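Local coordinates for carbohydrate-binding protein (PDB 6N1B), which probably removes the N-acetyl group from the N-acetylgalactosamine of the A blood group antigen and is seen here with the B trisaccharide bound, at residues A[394-397]-A[398-402]. Numbering follows the deposited sequence.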
loop_
_atom_site.group_PDB
_atom_site.type_symbol
_atom_site.label_atom_id
_atom_site.label_comp_id
_atom_site.label_asym_id
_atom_site.label_seq_id
_atom_site.Cartn_x
_atom_site.Cartn_y
_atom_site.Cartn_z
ATOM N N ASN A 394 -12.468 -12.407 -4.830
ATOM C CA ASN A 394 -13.047 -13.760 -4.818
ATOM C C ASN A 394 -13.719 -13.930 -3.440
ATOM O O ASN A 394 -13.365 -13.206 -2.471
ATOM C CB ASN A 394 -11.970 -14.867 -5.019
ATOM C CG ASN A 394 -12.523 -16.161 -5.565
ATOM O OD1 ASN A 394 -13.777 -16.293 -5.763
ATOM N ND2 ASN A 394 -11.642 -17.077 -5.871
ATOM N N SER A 395 -14.564 -14.945 -3.345
ATOM C CA SER A 395 -14.959 -15.489 -2.069
ATOM C C SER A 395 -13.699 -15.896 -1.283
ATOM O O SER A 395 -12.806 -16.509 -1.885
ATOM C CB SER A 395 -15.843 -16.758 -2.339
ATOM O OG SER A 395 -15.756 -17.745 -1.461
ATOM N N PHE A 396 -13.691 -15.576 -0.021
ATOM C CA PHE A 396 -12.556 -16.007 0.839
ATOM C C PHE A 396 -12.444 -17.550 0.819
ATOM O O PHE A 396 -11.308 -18.082 0.628
ATOM C CB PHE A 396 -12.806 -15.532 2.266
ATOM C CG PHE A 396 -11.742 -16.066 3.229
ATOM C CD1 PHE A 396 -10.526 -15.501 3.284
ATOM C CD2 PHE A 396 -12.010 -17.133 4.069
ATOM C CE1 PHE A 396 -9.530 -15.971 4.221
ATOM C CE2 PHE A 396 -11.033 -17.620 4.888
ATOM C CZ PHE A 396 -9.828 -17.044 4.933
ATOM N N VAL A 397 -13.565 -18.271 0.891
ATOM C CA VAL A 397 -13.482 -19.714 0.909
ATOM C C VAL A 397 -12.945 -20.226 -0.420
ATOM O O VAL A 397 -12.095 -21.126 -0.438
ATOM C CB VAL A 397 -14.875 -20.331 1.270
ATOM C CG1 VAL A 397 -14.957 -21.799 1.009
ATOM C CG2 VAL A 397 -15.238 -19.991 2.705
ATOM N N GLU A 398 -13.450 -19.696 -1.549
ATOM C CA GLU A 398 -12.952 -20.214 -2.800
ATOM C C GLU A 398 -11.468 -19.904 -3.020
ATOM O O GLU A 398 -10.704 -20.726 -3.563
ATOM C CB GLU A 398 -13.799 -19.651 -4.010
ATOM C CG GLU A 398 -15.213 -20.167 -3.984
ATOM C CD GLU A 398 -15.378 -21.616 -4.276
ATOM O OE1 GLU A 398 -14.482 -22.298 -4.821
ATOM O OE2 GLU A 398 -16.533 -22.123 -4.016
ATOM N N MET A 399 -11.061 -18.731 -2.573
ATOM C CA MET A 399 -9.652 -18.359 -2.619
ATOM C C MET A 399 -8.804 -19.392 -1.846
ATOM O O MET A 399 -7.772 -19.895 -2.361
ATOM C CB MET A 399 -9.455 -17.005 -2.038
ATOM C CG MET A 399 -7.971 -16.557 -1.931
ATOM S SD MET A 399 -7.775 -15.167 -0.761
ATOM C CE MET A 399 -8.126 -15.967 0.752
ATOM N N MET A 400 -9.213 -19.666 -0.609
ATOM C CA MET A 400 -8.476 -20.650 0.257
ATOM C C MET A 400 -8.430 -22.037 -0.409
ATOM O O MET A 400 -7.386 -22.686 -0.361
ATOM C CB MET A 400 -9.146 -20.726 1.588
ATOM C CG MET A 400 -9.015 -19.459 2.437
ATOM S SD MET A 400 -7.340 -19.034 2.939
ATOM C CE MET A 400 -7.102 -20.237 4.243
ATOM N N ARG A 401 -9.504 -22.424 -1.057
ATOM C CA ARG A 401 -9.558 -23.752 -1.705
ATOM C C ARG A 401 -8.460 -23.811 -2.798
ATOM O O ARG A 401 -7.720 -24.841 -2.946
ATOM C CB ARG A 401 -10.922 -24.059 -2.297
ATOM C CG ARG A 401 -11.932 -24.280 -1.243
ATOM C CD ARG A 401 -13.332 -24.491 -1.797
ATOM N NE ARG A 401 -14.175 -24.836 -0.699
ATOM C CZ ARG A 401 -15.455 -25.016 -0.774
ATOM N NH1 ARG A 401 -16.126 -24.913 -1.926
ATOM N NH2 ARG A 401 -16.103 -25.362 0.273
ATOM N N VAL A 402 -8.317 -22.725 -3.550
ATOM C CA VAL A 402 -7.292 -22.709 -4.588
ATOM C C VAL A 402 -5.911 -22.679 -3.944
ATOM O O VAL A 402 -4.999 -23.447 -4.346
ATOM C CB VAL A 402 -7.440 -21.548 -5.555
ATOM C CG1 VAL A 402 -6.301 -21.405 -6.514
ATOM C CG2 VAL A 402 -8.769 -21.663 -6.309
#
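S395 OG accepts E398 N at 3.0 Å, with an N-H...O angle of 171°, and this nearly straight bond identifies S395 as the N-cap of helix 396-404, exactly where strand 385-395 ends. The helical backbone bonds follow at once: M399 N donates to S395 O, M400 N to F396 O and R401 N to V397 O.

The tightly packed side is the one carrying F396, M399 and M400, all buried. The CG of M400 stands over one face of the F396 ring, 3.8 Å from its centroid and 20° off the normal, which meets the definition of a CH-pi contact. The bend at chi2 (-64°) swings M400 SD back toward the ring, 4.4 Å from the same centroid, an oblique Met-aromatic contact. M399 reaches the ring separately, its CE lying 3.5 Å from F396 CD1 and approaching obliquely. M352 of strand 351-361 touches both F396 and M399, so these two pack the start of the helix against the neighbouring strand, while M400 touches Y409.

The opposite character appears around E398, which is exposed, and the partly exposed V397 and R401. Here V397 CG1 lies over one face of the R401 guanidinium, 3.6 Å from NE, while R401 NH1 and E398 OE2 form a salt bridge at a rather long 3.5 Å. R401 NE also donates to Y409 O, tying the helix to the chain that follows it.

The chemistry thus divides the labour: apolar and sulfur groups make up the buried side, charges occupy the outer one, and the serine hydroxyl accepts a first-turn N-H whose i-4 residue, N394, still lies in the strand.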